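PDB 2PQ7: predicted HD superfamily hydrolase from uncultured Thermotogales bacterium, which is a predicted HD-superfamily hydrolase of unconfirmed substrate that binds two iron(III) ions in an all-helical domain. Local coordinates for residues 132-137 with 188-193; 102-107 with 122-127. All coordinates share one frame; numbering follows the deposited sequence. Where two conformers were deposited one is given.

Helix 123-133 joins the two contacts. Interaction 2 lies at its N-terminal end, where Thr124 meets Glu104 of helix 99-111. Interaction 1 lies at its C-terminal end, where Arg133 and Leu134 meet the loop before helix 193-217. The contact centres are 16 Å apart. They also touch directly, with Trp191 CD1 packed 3.5 Å from Lys126 O and Thr192 CG2 4.1 Å from Ile127 CG1. Interaction 1 holds an iron ligand, since Asp132 binds one iron(III) ion. Interaction 2 stands farther off, with the Thr124 side chain about 13 Å from a bound iron ion and about 9 Å from the side chains of His66 and His112.

Interaction 1. Residues 132-137 with 188-193. With FE (Fe (III) ion), chain C.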
loop_
_atom_site.group_PDB
_atom_site.type_symbol
_atom_site.label_atom_id
_atom_site.label_comp_id
_atom_site.label_asym_id
_atom_site.label_seq_id
_atom_site.Cartn_x
_atom_site.Cartn_y
_atom_site.Cartn_z
ATOM N N ASP A 132 -19.147 3.829 7.475
ATOM C CA ASP A 132 -18.316 3.085 8.429
ATOM C C ASP A 132 -17.665 1.921 7.693
ATOM O O ASP A 132 -16.425 1.749 7.728
ATOM C CB ASP A 132 -19.201 2.574 9.552
ATOM C CG ASP A 132 -18.428 1.971 10.720
ATOM O OD1 ASP A 132 -17.380 2.557 11.112
ATOM O OD2 ASP A 132 -18.904 0.942 11.248
ATOM N N ARG A 133 -18.482 1.154 6.968
ATOM C CA ARG A 133 -17.951 -0.058 6.338
ATOM C C ARG A 133 -17.032 0.246 5.186
ATOM O O ARG A 133 -16.089 -0.531 4.930
ATOM C CB ARG A 133 -19.067 -1.016 5.924
ATOM C CG ARG A 133 -19.879 -1.511 7.083
ATOM C CD ARG A 133 -21.105 -2.294 6.716
ATOM N NE ARG A 133 -20.715 -3.494 5.969
ATOM C CZ ARG A 133 -20.811 -3.675 4.645
ATOM N NH1 ARG A 133 -21.377 -2.787 3.824
ATOM N NH2 ARG A 133 -20.370 -4.819 4.140
ATOM N N LEU A 134 -17.189 1.402 4.530
ATOM C CA LEU A 134 -16.290 1.753 3.426
ATOM C C LEU A 134 -14.842 1.884 3.928
ATOM O O LEU A 134 -13.908 1.773 3.140
ATOM C CB LEU A 134 -16.657 3.102 2.798
ATOM C CG LEU A 134 -17.725 3.113 1.715
ATOM C CD1 LEU A 134 -18.152 4.565 1.365
ATOM C CD2 LEU A 134 -17.154 2.371 0.446
ATOM N N ASP A 135 -14.660 2.141 5.217
ATOM C CA ASP A 135 -13.313 2.335 5.766
ATOM C C ASP A 135 -12.470 1.059 5.794
ATOM O O ASP A 135 -11.268 1.145 6.020
ATOM C CB ASP A 135 -13.371 2.981 7.153
ATOM C CG ASP A 135 -12.045 3.627 7.533
ATOM O OD1 ASP A 135 -11.501 4.403 6.715
ATOM O OD2 ASP A 135 -11.589 3.359 8.655
ATOM N N ALA A 136 -13.081 -0.110 5.603
ATOM C CA ALA A 136 -12.360 -1.366 5.535
ATOM C C ALA A 136 -11.616 -1.571 4.196
ATOM O O ALA A 136 -10.802 -2.496 4.069
ATOM C CB ALA A 136 -13.289 -2.489 5.758
ATOM N N ILE A 137 -11.892 -0.736 3.206
ATOM C CA ILE A 137 -11.259 -0.853 1.902
ATOM C C ILE A 137 -10.686 0.425 1.350
ATOM O O ILE A 137 -11.087 1.527 1.690
ATOM C CB ILE A 137 -12.186 -1.467 0.861
ATOM C CG1 ILE A 137 -13.469 -0.662 0.710
ATOM C CG2 ILE A 137 -12.496 -2.908 1.231
ATOM C CD1 ILE A 137 -14.475 -1.289 -0.239
ATOM N N GLU A 188 -21.851 -4.776 -3.406
ATOM C CA GLU A 188 -23.320 -4.935 -3.437
ATOM C C GLU A 188 -23.972 -5.015 -2.037
ATOM O O GLU A 188 -25.199 -5.030 -1.922
ATOM C CB GLU A 188 -23.748 -6.148 -4.288
ATOM C CG GLU A 188 -23.452 -7.553 -3.720
ATOM C CD GLU A 188 -21.987 -7.976 -3.797
ATOM O OE1 GLU A 188 -21.167 -7.263 -4.435
ATOM O OE2 GLU A 188 -21.665 -9.044 -3.219
ATOM N N THR A 189 -23.158 -5.096 -0.984
ATOM C CA THR A 189 -23.656 -5.125 0.397
ATOM C C THR A 189 -23.991 -3.728 0.962
ATOM O O THR A 189 -24.525 -3.627 2.043
ATOM C CB THR A 189 -22.593 -5.729 1.332
ATOM O OG1 THR A 189 -21.388 -4.971 1.205
ATOM C CG2 THR A 189 -22.293 -7.189 0.956
ATOM N N PHE A 190 -23.712 -2.670 0.217
ATOM C CA PHE A 190 -23.961 -1.312 0.692
ATOM C C PHE A 190 -25.390 -0.843 0.412
ATOM O O PHE A 190 -26.009 -1.240 -0.565
ATOM C CB PHE A 190 -22.927 -0.382 0.105
ATOM C CG PHE A 190 -21.560 -0.623 0.651
ATOM C CD1 PHE A 190 -20.771 -1.699 0.192
ATOM C CD2 PHE A 190 -21.065 0.179 1.662
ATOM C CE1 PHE A 190 -19.534 -1.922 0.750
ATOM C CE2 PHE A 190 -19.821 -0.040 2.214
ATOM C CZ PHE A 190 -19.050 -1.086 1.758
ATOM N N TRP A 191 -25.907 0.012 1.293
ATOM C CA TRP A 191 -27.269 0.490 1.198
ATOM C C TRP A 191 -27.492 1.475 0.087
ATOM O O TRP A 191 -28.533 1.438 -0.599
ATOM C CB TRP A 191 -27.695 1.195 2.496
ATOM C CG TRP A 191 -27.753 0.339 3.665
ATOM C CD1 TRP A 191 -26.848 0.257 4.688
ATOM C CD2 TRP A 191 -28.781 -0.579 3.958
ATOM N NE1 TRP A 191 -27.258 -0.679 5.606
ATOM C CE2 TRP A 191 -28.449 -1.208 5.173
ATOM C CE3 TRP A 191 -29.965 -0.937 3.313
ATOM C CZ2 TRP A 191 -29.266 -2.162 5.760
ATOM C CZ3 TRP A 191 -30.769 -1.890 3.889
ATOM C CH2 TRP A 191 -30.422 -2.487 5.107
ATOM N N THR A 192 -26.600 2.453 -0.019
ATOM C CA THR A 192 -26.764 3.522 -0.966
ATOM C C THR A 192 -26.027 3.298 -2.277
ATOM O O THR A 192 -24.967 2.691 -2.320
ATOM C CB THR A 192 -26.308 4.884 -0.405
ATOM O OG1 THR A 192 -24.898 4.872 -0.135
ATOM C CG2 THR A 192 -27.039 5.222 0.862
ATOM N N GLU A 193 -26.558 3.814 -3.374
ATOM C CA GLU A 193 -25.869 3.703 -4.642
ATOM C C GLU A 193 -24.513 4.408 -4.633
ATOM O O GLU A 193 -23.549 3.932 -5.234
ATOM C CB GLU A 193 -26.776 4.273 -5.756
ATOM C CG GLU A 193 -26.159 4.211 -7.144
ATOM C CD GLU A 193 -25.881 2.775 -7.610
ATOM O OE1 GLU A 193 -26.411 1.781 -7.034
ATOM O OE2 GLU A 193 -25.106 2.647 -8.585
HETATM FE FE FE C . -16.752 2.906 13.115
HETATM O O HOH W 1 -18.236 1.617 13.775
#
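Thr189 OG1 is gripped by both terminal nitrogens of Arg133. Arg133 NH2 donates to Thr189 OG1 at 3.1 Å with an N-H...O angle of 155°. NH1 adds a weak bond to the same oxygen. The hydroxyl oxygen lies at the edge of the guanidinium, near its plane. The Arg133 chain bends at chi3 (61°), and its end reaches over one face of the Phe190 ring. There Arg133 NH1 sits 3.4 Å above the Phe190 ring plane, over its centre. Arg133 CZ is 4.5 Å from the ring centroid, a cation-pi contact with the two planes 44° apart. Leu134 meets the ring elsewhere: its N lies at the edge, near the ring plane, and Leu134 CG packs 3.8 Å from Phe190 CE2. Ala195 and Ala199 of helix 193-217 also touch Phe190. One residue before Arg133, Asp132 OD1 binds iron(III) at 2.1 Å, in a site that also includes His37, His66, Asp67 and a water. Asp132 OD2 accepts a hydrogen bond from that water. The contact thus fastens the loop 188-193 beside the final Asp of the H...HD...D motif. The Arg133 charge is shared between a hydroxyl and an aromatic face, which probably limits rotation of the guanidinium.

Interaction 2. Residues 102-107 with 122-127; sequences VAEVSK and SLTGKI
Glu104 reaches across from helix 99-111 to the first turn of helix 123-133. Its CB points toward that helix, and CG is anti to the backbone N (chi1 177°), which sends the extended chain toward Thr124. Glu104 CG passes 3.6 Å from Thr124 OG1 and 3.8 Å from Ser122 OG. Glu104 CD comes next, 3.4 Å from Thr124 OG1. At the tip the two carboxylate oxygens part ways. Glu104 OE2 accepts a hydrogen bond from Thr124 OG1 at 2.6 Å, met from above the carboxylate plane, 38° out of it. Thr124 N adds a weak bond to OE2, so one residue holds this oxygen through both side chain and backbone. OE1 forms a salt bridge with Lys58 of helix 56-65. Putting an alanine here would probably leave the Thr124 hydroxyl and the Lys58 charge without their carboxylate mate and weaken the tie between these helices. Ser122 CB lies beside OE2, but its OG serves its own helix. As N-cap, Ser122 accepts through OG from Gly125 N at 2.9 Å. The negative charge of Glu104 beside this N-terminus would also suit the helix dipole. This is a serine-capped helix start packed against a neighbouring helix within the all-helical HD domain.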
loop_
_atom_site.group_PDB
_atom_site.type_symbol
_atom_site.label_atom_id
_atom_site.label_comp_id
_atom_site.label_asym_id
_atom_site.label_seq_id
_atom_site.Cartn_x
_atom_site.Cartn_y
_atom_site.Cartn_z
ATOM N N VAL A 102 -32.498 14.476 17.023
ATOM C CA VAL A 102 -31.747 13.697 18.011
ATOM C C VAL A 102 -32.144 12.201 17.980
ATOM O O VAL A 102 -31.266 11.328 18.052
ATOM C CB VAL A 102 -31.921 14.291 19.426
ATOM C CG1 VAL A 102 -31.262 13.436 20.451
ATOM C CG2 VAL A 102 -31.428 15.767 19.482
ATOM N N ALA A 103 -33.431 11.893 17.856
ATOM C CA ALA A 103 -33.860 10.486 17.832
ATOM C C ALA A 103 -33.278 9.791 16.620
ATOM O O ALA A 103 -32.857 8.648 16.702
ATOM C CB ALA A 103 -35.338 10.406 17.846
ATOM N N GLU A 104 -33.241 10.447 15.492
ATOM C CA GLU A 104 -32.744 9.800 14.283
ATOM C C GLU A 104 -31.244 9.533 14.398
ATOM O O GLU A 104 -30.742 8.477 14.008
ATOM C CB GLU A 104 -33.062 10.597 12.984
ATOM C CG GLU A 104 -32.475 9.932 11.729
ATOM C CD GLU A 104 -33.097 10.381 10.422
ATOM O OE1 GLU A 104 -34.188 10.976 10.459
ATOM O OE2 GLU A 104 -32.509 10.100 9.340
ATOM N N VAL A 105 -30.497 10.533 14.822
ATOM C CA VAL A 105 -29.066 10.356 14.996
ATOM C C VAL A 105 -28.768 9.260 16.008
ATOM O O VAL A 105 -27.869 8.412 15.777
ATOM C CB VAL A 105 -28.346 11.681 15.401
ATOM C CG1 VAL A 105 -26.890 11.453 15.791
ATOM C CG2 VAL A 105 -28.442 12.675 14.270
ATOM N N SER A 106 -29.465 9.300 17.139
ATOM C CA SER A 106 -29.248 8.307 18.177
ATOM C C SER A 106 -29.550 6.866 17.666
ATOM O O SER A 106 -28.728 5.973 17.898
ATOM C CB SER A 106 -30.048 8.650 19.434
ATOM O OG SER A 106 -29.637 9.905 19.974
ATOM N N LYS A 107 -30.654 6.678 16.938
ATOM C CA LYS A 107 -31.052 5.371 16.424
ATOM C C LYS A 107 -30.001 4.952 15.418
ATOM O O LYS A 107 -29.633 3.751 15.326
ATOM C CB LYS A 107 -32.416 5.474 15.750
ATOM C CG LYS A 107 -32.939 4.112 15.258
ATOM C CD LYS A 107 -34.393 4.219 14.629
ATOM N N SER A 122 -33.323 4.023 9.248
ATOM C CA SER A 122 -33.418 5.379 8.735
ATOM C C SER A 122 -32.375 5.633 7.664
ATOM O O SER A 122 -31.390 4.908 7.531
ATOM C CB SER A 122 -33.213 6.407 9.839
ATOM O OG SER A 122 -31.864 6.420 10.345
ATOM N N LEU A 123 -32.569 6.703 6.922
ATOM C CA LEU A 123 -31.607 7.099 5.908
ATOM C C LEU A 123 -30.269 7.409 6.604
ATOM O O LEU A 123 -29.208 7.025 6.128
ATOM C CB LEU A 123 -32.046 8.336 5.140
ATOM C CG LEU A 123 -33.283 8.174 4.245
ATOM C CD1 LEU A 123 -33.729 9.525 3.702
ATOM C CD2 LEU A 123 -32.979 7.230 3.118
ATOM N N THR A 124 -30.308 8.107 7.726
ATOM C CA THR A 124 -29.076 8.432 8.445
ATOM C C THR A 124 -28.370 7.143 8.872
ATOM O O THR A 124 -27.158 7.035 8.713
ATOM C CB THR A 124 -29.336 9.324 9.659
ATOM O OG1 THR A 124 -29.964 10.544 9.241
ATOM C CG2 THR A 124 -28.029 9.684 10.364
ATOM N N GLY A 125 -29.119 6.136 9.335
ATOM C CA GLY A 125 -28.478 4.913 9.756
ATOM C C GLY A 125 -27.857 4.109 8.620
ATOM O O GLY A 125 -26.798 3.548 8.787
ATOM N N LYS A 126 -28.500 4.116 7.469
ATOM C CA LYS A 126 -28.007 3.451 6.296
ATOM C C LYS A 126 -26.737 4.125 5.794
ATOM O O LYS A 126 -25.747 3.465 5.468
ATOM C CB LYS A 126 -29.107 3.379 5.248
ATOM C CG LYS A 126 -30.183 2.326 5.672
ATOM C CD LYS A 126 -31.334 2.274 4.668
ATOM C CE LYS A 126 -32.532 1.469 5.204
ATOM N NZ LYS A 126 -33.800 1.736 4.413
ATOM N N ILE A 127 -26.756 5.450 5.700
ATOM C CA ILE A 127 -25.590 6.217 5.288
ATOM C C ILE A 127 -24.445 5.996 6.257
ATOM O O ILE A 127 -23.299 5.756 5.828
ATOM C CB ILE A 127 -25.915 7.707 5.185
ATOM C CG1 ILE A 127 -26.878 7.915 4.007
ATOM C CG2 ILE A 127 -24.645 8.545 5.045
ATOM C CD1 ILE A 127 -27.420 9.287 3.899
#